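Local atomic coordinates of octopine dehydrogenase (Pecten maximus, PDB entry 3C7A), a protein that catalyses the NADH-dependent reductive condensation of L-arginine with pyruvate to give D-octopine, and the reverse oxidation of octopine with NAD(+). Residues E50-N56 against G154-L160; V106-A110 against K132-S137; E28-L34 against K70-P76. All coordinates share one frame. Numbering follows the deposited sequence.

Interaction 1 (E50-N56 against G154-L160)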
# COMPACT_ATOMS: atom_id res chain seq x y z
N GLU A 50 26.60 -16.51 -0.05
CA GLU A 50 25.47 -16.16 0.83
C GLU A 50 24.96 -14.74 0.56
O GLU A 50 25.73 -13.86 0.17
CB GLU A 50 25.89 -16.28 2.30
CG GLU A 50 26.19 -17.70 2.78
CD GLU A 50 26.54 -17.77 4.26
OE1 GLU A 50 27.52 -17.12 4.69
OE2 GLU A 50 25.83 -18.48 5.01
N LEU A 51 23.66 -14.52 0.79
CA LEU A 51 23.04 -13.20 0.66
C LEU A 51 23.29 -12.35 1.91
O LEU A 51 23.15 -12.85 3.03
CB LEU A 51 21.53 -13.35 0.40
CG LEU A 51 20.68 -12.11 0.09
CD1 LEU A 51 20.93 -11.58 -1.32
CD2 LEU A 51 19.20 -12.44 0.27
N THR A 52 23.64 -11.08 1.72
CA THR A 52 24.05 -10.19 2.82
C THR A 52 23.12 -8.98 3.01
O THR A 52 22.84 -8.25 2.05
CB THR A 52 25.52 -9.70 2.65
OG1 THR A 52 26.37 -10.81 2.33
CG2 THR A 52 26.03 -9.03 3.92
N VAL A 53 22.67 -8.78 4.25
CA VAL A 53 21.87 -7.60 4.63
C VAL A 53 22.65 -6.75 5.64
O VAL A 53 23.05 -7.23 6.70
CB VAL A 53 20.49 -8.01 5.23
CG1 VAL A 53 19.67 -6.77 5.59
CG2 VAL A 53 19.71 -8.90 4.27
N ILE A 54 22.86 -5.47 5.30
CA ILE A 54 23.59 -4.53 6.16
C ILE A 54 22.61 -3.58 6.87
O ILE A 54 21.85 -2.86 6.22
CB ILE A 54 24.64 -3.71 5.37
CG1 ILE A 54 25.56 -4.64 4.57
CG2 ILE A 54 25.47 -2.82 6.31
CD1 ILE A 54 26.28 -3.97 3.41
N VAL A 55 22.65 -3.59 8.20
CA VAL A 55 21.70 -2.83 9.02
C VAL A 55 22.38 -1.67 9.78
O VAL A 55 23.28 -1.89 10.58
CB VAL A 55 20.94 -3.75 10.03
CG1 VAL A 55 19.97 -2.94 10.88
CG2 VAL A 55 20.21 -4.86 9.29
N ASN A 56 21.93 -0.45 9.50
CA ASN A 56 22.38 0.74 10.21
C ASN A 56 21.66 0.90 11.55
O ASN A 56 20.43 0.90 11.60
CB ASN A 56 22.19 2.00 9.36
CG ASN A 56 23.19 2.10 8.22
OD1 ASN A 56 24.40 2.18 8.45
ND2 ASN A 56 22.69 2.11 6.99
N GLY A 154 21.04 -9.21 -6.50
CA GLY A 154 21.06 -10.61 -6.09
C GLY A 154 22.08 -10.98 -5.03
O GLY A 154 22.20 -12.16 -4.67
N ARG A 155 22.80 -9.99 -4.51
CA ARG A 155 23.92 -10.24 -3.60
C ARG A 155 23.94 -9.38 -2.32
O ARG A 155 24.32 -9.89 -1.26
CB ARG A 155 25.26 -10.10 -4.35
CG ARG A 155 25.49 -11.15 -5.44
CD ARG A 155 26.80 -10.94 -6.19
NE ARG A 155 27.98 -11.15 -5.35
CZ ARG A 155 28.57 -12.32 -5.15
NH1 ARG A 155 28.11 -13.43 -5.73
NH2 ARG A 155 29.63 -12.40 -4.36
N LYS A 156 23.56 -8.11 -2.42
CA LYS A 156 23.69 -7.18 -1.29
C LYS A 156 22.60 -6.10 -1.24
O LYS A 156 22.25 -5.51 -2.26
CB LYS A 156 25.07 -6.51 -1.33
CG LYS A 156 25.55 -5.95 0.01
CD LYS A 156 26.84 -5.14 -0.15
CE LYS A 156 28.06 -6.01 -0.44
NZ LYS A 156 28.51 -6.79 0.75
N VAL A 157 22.08 -5.84 -0.03
CA VAL A 157 21.06 -4.81 0.20
C VAL A 157 21.29 -4.06 1.53
O VAL A 157 21.79 -4.64 2.50
CB VAL A 157 19.61 -5.41 0.12
CG1 VAL A 157 19.34 -6.40 1.26
CG2 VAL A 157 18.55 -4.31 0.07
N GLU A 158 20.94 -2.77 1.57
CA GLU A 158 21.19 -1.91 2.73
C GLU A 158 19.90 -1.32 3.34
O GLU A 158 19.05 -0.78 2.62
CB GLU A 158 22.16 -0.78 2.36
CG GLU A 158 22.64 0.08 3.55
CD GLU A 158 23.52 1.26 3.14
OE1 GLU A 158 23.57 1.60 1.94
OE2 GLU A 158 24.15 1.85 4.05
N VAL A 159 19.78 -1.42 4.66
CA VAL A 159 18.66 -0.82 5.40
C VAL A 159 19.08 0.52 6.01
O VAL A 159 20.02 0.58 6.81
CB VAL A 159 18.13 -1.78 6.51
CG1 VAL A 159 17.07 -1.09 7.38
CG2 VAL A 159 17.56 -3.06 5.91
N LEU A 160 18.38 1.59 5.62
CA LEU A 160 18.69 2.94 6.10
C LEU A 160 17.99 3.29 7.42
O LEU A 160 18.49 4.12 8.18
CB LEU A 160 18.35 3.99 5.03
CG LEU A 160 19.18 4.17 3.74
CD1 LEU A 160 20.69 4.22 4.00
CD2 LEU A 160 18.84 3.12 2.68
O HOH W 1 26.73 -11.38 -0.32
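Two parallel beta strands pair edge to edge here, 51-56 against the start of the long strand 156-171, in the sheet region flanked by helix 12-21 of the nucleotide-binding part. Their axes approach to 4.9 Å with N-to-C directions 18° apart, and the register advances residue by residue from Thr52 opposite Lys156 to Val55 opposite Val159. As parallel pairing requires, Thr52 and Ile54 supply both N and O: Thr52 N to Arg155 O (3.3 Å), Val157 N to Thr52 O (3.3 Å), Ile54 N to Val157 O (3.1 Å) and Val159 N to Ile54 O (3.0 Å). The Asn56 N to Val159 O bond is weak at 3.5 Å, but the amide side chain reinforces that end, with Asn56 ND2 donating to Val159 O (3.1 Å) and Glu158 OE2 (3.3 Å), while its OD1 is held by Gln62 of the antiparallel neighbour 62-67. At the opening end a water joins Glu50 O (2.7 Å), Thr52 OG1 (2.7 Å) and Arg155 O (3.0 Å). One face of the pair is apolar: Val53 CG2 meets Val157 CG1 at 3.9 Å, and both Val157 and Val159 touch Thr16 of helix 12-21. On the other face Ile54 CD1 rests on the aliphatic Lys156 CD (3.8 Å). Arg155 and Lys156 both face Glu152, a classic beta bulge just where strand 156-171 begins. With 51-56 parallel and 146-150 antiparallel to it, strand 156-171 builds a mixed sheet beside the dinucleotide site, Val159's side chain about 5 Å from that of NAD(+)-binding Cys148.

Interaction 2 (V106-A110 against K132-S137). With EDO (1,2-ethanediol), chain D.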
# COMPACT_ATOMS: atom_id res chain seq x y z
N VAL A 106 -2.93 -23.55 -3.81
CA VAL A 106 -3.00 -23.05 -2.43
C VAL A 106 -3.92 -23.91 -1.53
O VAL A 106 -5.03 -24.27 -1.93
CB VAL A 106 -3.38 -21.53 -2.39
CG1 VAL A 106 -4.77 -21.28 -2.98
CG2 VAL A 106 -3.26 -20.96 -0.98
N GLN A 107 -3.46 -24.22 -0.31
CA GLN A 107 -4.21 -25.07 0.63
C GLN A 107 -5.21 -24.29 1.50
O GLN A 107 -5.08 -23.08 1.69
CB GLN A 107 -3.28 -25.95 1.48
CG GLN A 107 -2.43 -25.22 2.53
CD GLN A 107 -1.66 -26.17 3.45
OE1 GLN A 107 -2.15 -27.24 3.81
NE2 GLN A 107 -0.45 -25.77 3.84
N ASP A 108 -6.21 -25.01 2.04
CA ASP A 108 -7.28 -24.42 2.85
C ASP A 108 -6.80 -23.61 4.07
O ASP A 108 -7.40 -22.58 4.41
CB ASP A 108 -8.27 -25.51 3.32
CG ASP A 108 -9.31 -25.87 2.26
OD1 ASP A 108 -9.25 -25.36 1.12
OD2 ASP A 108 -10.21 -26.69 2.57
N SER A 109 -5.73 -24.07 4.72
CA SER A 109 -5.25 -23.45 5.97
C SER A 109 -4.18 -22.35 5.80
O SER A 109 -3.49 -22.01 6.76
CB SER A 109 -4.76 -24.53 6.94
OG SER A 109 -3.53 -25.11 6.50
N ALA A 110 -4.07 -21.79 4.59
CA ALA A 110 -3.05 -20.78 4.30
C ALA A 110 -3.40 -19.37 4.79
O ALA A 110 -4.57 -19.00 4.87
CB ALA A 110 -2.74 -20.76 2.80
N LYS A 132 -12.80 -20.72 -2.50
CA LYS A 132 -11.59 -20.90 -1.69
C LYS A 132 -11.30 -19.72 -0.75
O LYS A 132 -10.72 -19.90 0.32
CB LYS A 132 -10.38 -21.18 -2.61
CG LYS A 132 -9.02 -21.34 -1.91
CD LYS A 132 -8.88 -22.67 -1.16
CE LYS A 132 -8.52 -23.82 -2.09
NZ LYS A 132 -8.03 -25.01 -1.33
N ALA A 133 -11.73 -18.52 -1.16
CA ALA A 133 -11.49 -17.29 -0.38
C ALA A 133 -12.24 -17.23 0.96
O ALA A 133 -11.93 -16.39 1.81
CB ALA A 133 -11.82 -16.06 -1.23
N ALA A 134 -13.22 -18.12 1.14
CA ALA A 134 -13.97 -18.21 2.40
C ALA A 134 -13.32 -19.15 3.42
O ALA A 134 -13.73 -19.19 4.58
CB ALA A 134 -15.42 -18.62 2.12
N ALA A 135 -12.32 -19.91 2.98
CA ALA A 135 -11.60 -20.85 3.84
C ALA A 135 -10.32 -20.25 4.44
O ALA A 135 -10.02 -20.47 5.62
CB ALA A 135 -11.29 -22.14 3.09
N VAL A 136 -9.56 -19.50 3.63
CA VAL A 136 -8.30 -18.87 4.05
C VAL A 136 -8.52 -17.58 4.87
O VAL A 136 -9.66 -17.15 5.06
CB VAL A 136 -7.36 -18.58 2.84
CG1 VAL A 136 -6.99 -19.87 2.11
CG2 VAL A 136 -7.98 -17.57 1.88
N SER A 137 -7.42 -16.98 5.33
CA SER A 137 -7.43 -15.67 6.02
C SER A 137 -6.69 -14.59 5.23
O SER A 137 -5.76 -14.89 4.48
CB SER A 137 -6.82 -15.79 7.43
OG SER A 137 -7.62 -16.59 8.28
C1 EDO D . -6.32 -27.96 -0.72
O1 EDO D . -6.27 -28.95 -1.76
C2 EDO D . -7.28 -28.42 0.37
O2 EDO D . -6.60 -28.43 1.63
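A type I beta turn, Gln107 to Ala110, is met by Lys132 in this contact between two loops of the alpha/beta nucleotide-binding fold, each leading from a helix into one of the adjacent parallel strands 111-114 and 137-141. The turn's closing bond, Ala110 N to Gln107 O, is weak at 3.3 Å. Opposite it, the 3-10 segment carrying Lys132 runs into the loop that starts strand 137-141. No regular backbone pairing links the two segments; the nearest CA atoms, of Ala110 and Val136, are 5.6 Å apart. Val136 packs against the turn, its CG1 4.4 Å from Ala110 CB in an apolar contact, and also lies against backbone carbonyls, with Val136 CG1 3.6 Å from Asp108 O and Val136 CB 3.5 Å from Ala110 O. Val136 also touches Ile112, and Ser137 bonds through its backbone to Ile112, so the packing passes directly into the strand pair. Towards solvent the contact becomes polar. An ethanediol, probably from the crystallisation liquor, accepts a weak bond from Asp108 N to its O2 at 3.5 Å. The Lys132 chain reaches across the gap to place its ammonium group at the turn, where Lys132 NZ donates to Val106 O at 3.1 Å and forms a salt bridge with Asp108 OD1 at 2.8 Å.

Interaction 3 (E28-L34 against K70-P76). With EDO (1,2-ethanediol), chain G.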
# COMPACT_ATOMS: atom_id res chain seq x y z
N GLU A 28 11.76 -22.61 6.45
CA GLU A 28 12.16 -22.88 5.06
C GLU A 28 11.54 -21.84 4.11
O GLU A 28 10.32 -21.64 4.10
CB GLU A 28 11.74 -24.30 4.66
CG GLU A 28 12.04 -24.69 3.21
CD GLU A 28 11.44 -26.03 2.80
OE1 GLU A 28 11.89 -27.07 3.32
OE2 GLU A 28 10.52 -26.04 1.96
N VAL A 29 12.39 -21.19 3.30
CA VAL A 29 11.96 -20.08 2.44
C VAL A 29 12.05 -20.41 0.94
O VAL A 29 13.07 -20.93 0.47
CB VAL A 29 12.79 -18.78 2.73
CG1 VAL A 29 12.40 -17.64 1.78
CG2 VAL A 29 12.61 -18.33 4.18
N ARG A 30 10.98 -20.09 0.21
CA ARG A 30 10.94 -20.21 -1.26
C ARG A 30 10.62 -18.85 -1.90
O ARG A 30 9.75 -18.13 -1.42
CB ARG A 30 9.92 -21.26 -1.70
CG ARG A 30 10.19 -22.65 -1.16
CD ARG A 30 9.37 -23.72 -1.88
NE ARG A 30 7.97 -23.76 -1.45
CZ ARG A 30 7.54 -24.32 -0.32
NH1 ARG A 30 8.39 -24.88 0.53
NH2 ARG A 30 6.24 -24.31 -0.04
N VAL A 31 11.32 -18.52 -2.99
CA VAL A 31 11.14 -17.25 -3.69
C VAL A 31 10.52 -17.45 -5.09
O VAL A 31 11.00 -18.28 -5.87
CB VAL A 31 12.47 -16.44 -3.81
CG1 VAL A 31 12.26 -15.10 -4.50
CG2 VAL A 31 13.11 -16.23 -2.44
N LEU A 32 9.46 -16.70 -5.38
CA LEU A 32 8.78 -16.74 -6.68
C LEU A 32 8.71 -15.35 -7.33
O LEU A 32 8.28 -14.38 -6.69
CB LEU A 32 7.37 -17.33 -6.53
CG LEU A 32 6.43 -17.41 -7.75
CD1 LEU A 32 6.82 -18.54 -8.69
CD2 LEU A 32 4.97 -17.55 -7.32
N THR A 33 9.13 -15.26 -8.59
CA THR A 33 9.01 -14.04 -9.40
C THR A 33 8.59 -14.34 -10.85
O THR A 33 9.09 -15.28 -11.47
CB THR A 33 10.30 -13.16 -9.38
OG1 THR A 33 10.21 -12.12 -10.36
CG2 THR A 33 11.56 -13.99 -9.64
N LEU A 34 7.66 -13.53 -11.37
CA LEU A 34 7.06 -13.78 -12.69
C LEU A 34 7.42 -12.74 -13.77
O LEU A 34 6.80 -12.71 -14.84
CB LEU A 34 5.53 -13.89 -12.57
CG LEU A 34 4.91 -14.94 -11.64
CD1 LEU A 34 3.42 -14.65 -11.42
CD2 LEU A 34 5.11 -16.37 -12.16
N LYS A 70 16.07 -21.71 0.10
CA LYS A 70 15.97 -23.08 -0.42
C LYS A 70 15.92 -23.13 -1.95
O LYS A 70 16.64 -23.92 -2.57
CB LYS A 70 14.75 -23.79 0.20
CG LYS A 70 14.52 -25.23 -0.27
CD LYS A 70 15.46 -26.22 0.40
CE LYS A 70 15.21 -27.64 -0.09
NZ LYS A 70 16.19 -28.60 0.49
N VAL A 71 15.07 -22.30 -2.56
CA VAL A 71 14.91 -22.26 -4.02
C VAL A 71 14.42 -20.89 -4.53
O VAL A 71 13.67 -20.20 -3.84
CB VAL A 71 13.98 -23.43 -4.52
CG1 VAL A 71 12.54 -23.25 -4.06
CG2 VAL A 71 14.07 -23.59 -6.04
N ILE A 72 14.89 -20.52 -5.72
CA ILE A 72 14.45 -19.30 -6.42
C ILE A 72 14.00 -19.66 -7.84
O ILE A 72 14.82 -20.07 -8.67
CB ILE A 72 15.57 -18.21 -6.45
CG1 ILE A 72 16.02 -17.85 -5.02
CG2 ILE A 72 15.09 -16.96 -7.19
CD1 ILE A 72 17.37 -17.13 -4.94
N THR A 73 12.71 -19.50 -8.12
CA THR A 73 12.10 -20.06 -9.34
C THR A 73 10.93 -19.24 -9.91
O THR A 73 10.45 -18.29 -9.28
CB THR A 73 11.64 -21.53 -9.10
OG1 THR A 73 11.10 -22.08 -10.31
CG2 THR A 73 10.59 -21.62 -7.99
N LYS A 74 10.48 -19.61 -11.12
CA LYS A 74 9.29 -19.03 -11.74
C LYS A 74 8.10 -20.00 -11.80
O LYS A 74 7.02 -19.65 -12.29
CB LYS A 74 9.61 -18.48 -13.14
CG LYS A 74 9.80 -19.54 -14.23
CD LYS A 74 9.74 -18.92 -15.62
CE LYS A 74 9.86 -19.97 -16.72
NZ LYS A 74 11.23 -20.54 -16.82
N ASP A 75 8.30 -21.22 -11.30
CA ASP A 75 7.29 -22.29 -11.33
C ASP A 75 6.43 -22.27 -10.05
O ASP A 75 6.95 -22.54 -8.96
CB ASP A 75 7.98 -23.65 -11.51
CG ASP A 75 7.00 -24.80 -11.75
OD1 ASP A 75 5.77 -24.63 -11.59
OD2 ASP A 75 7.47 -25.91 -12.10
N PRO A 76 5.13 -21.96 -10.18
CA PRO A 76 4.20 -21.89 -9.03
C PRO A 76 3.92 -23.24 -8.34
O PRO A 76 3.56 -23.25 -7.16
CB PRO A 76 2.92 -21.33 -9.65
CG PRO A 76 2.99 -21.69 -11.08
CD PRO A 76 4.44 -21.62 -11.44
C1 EDO G . 11.10 -26.96 -2.88
O1 EDO G . 12.49 -27.31 -2.92
C2 EDO G . 10.34 -27.98 -2.03
O2 EDO G . 10.87 -27.96 -0.70
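Val31 packs its CB against Ile72 CG1 at 4.0 Å, and both side chains lie on the face of the sheet covered by Trp42 of helix 38-46. The backbones beneath are parallel strands, 28-32 and 71-73, with axes 5.0 Å apart and N-to-C directions 15° apart. Val31 bonds both ways, Val31 N to Val71 O (3.0 Å) and Thr73 N to Val31 O (3.1 Å), each with an N-H...O angle of 167°. Lys70 N to Val29 O (3.1 Å) precedes them; Thr33 N to Thr73 O, weak at 3.4 Å, follows. On the opposite face Arg30 CG meets Val71 CG1 at 3.8 Å, while Arg30 NH1 forms a salt bridge with Glu28 OE2 at 2.8 Å. Leu32 CD1 covers the turn after the short strand, 3.7 Å from Lys74 C. There Thr73 OG1 accepts from Asp75 N at 3.1 Å, an ST turn, and Asp75, at the N-cap, accepts from Glu77 N through its OD1. Thr33 hydrogen-bonds Glu38, an NADH-binding residue, and its side chain lies about 4 Å from the bound NAD at the nearest atoms. The parallel order 3-8, 27-32, 71-73 is that of a Rossmann-type sheet, consistent with NADH binding by Gly10 to Gly13. Strand 27-32 therefore sits between 3-8 and 71-73, with helix 38-46 over Val31 and Ile72 and Arg30 NE bonded to Ala79 O of helix 76-80.

From the N terminus, strand 27-32 comes first, and interaction 3 closes its loop when the chain returns at 70-76, after helix 38-46 and the antiparallel strands 51-56 and 62-67. Interaction 1 opens inside that loop, at 50-56, but closes only at 154-160, so interactions 1 and 3 cross; they belong to one sheet, with nearest atoms about 7 Å apart. Interaction 2 follows interaction 3 in series and nests wholly inside the loop of interaction 1, its centre 33 Å from that of interaction 1. Interaction 3 thus joins strand 27-32 to 71-73, interaction 1 joins 51-56 to 156-171, and interaction 2 joins the loops entering 111-114 and 137-141.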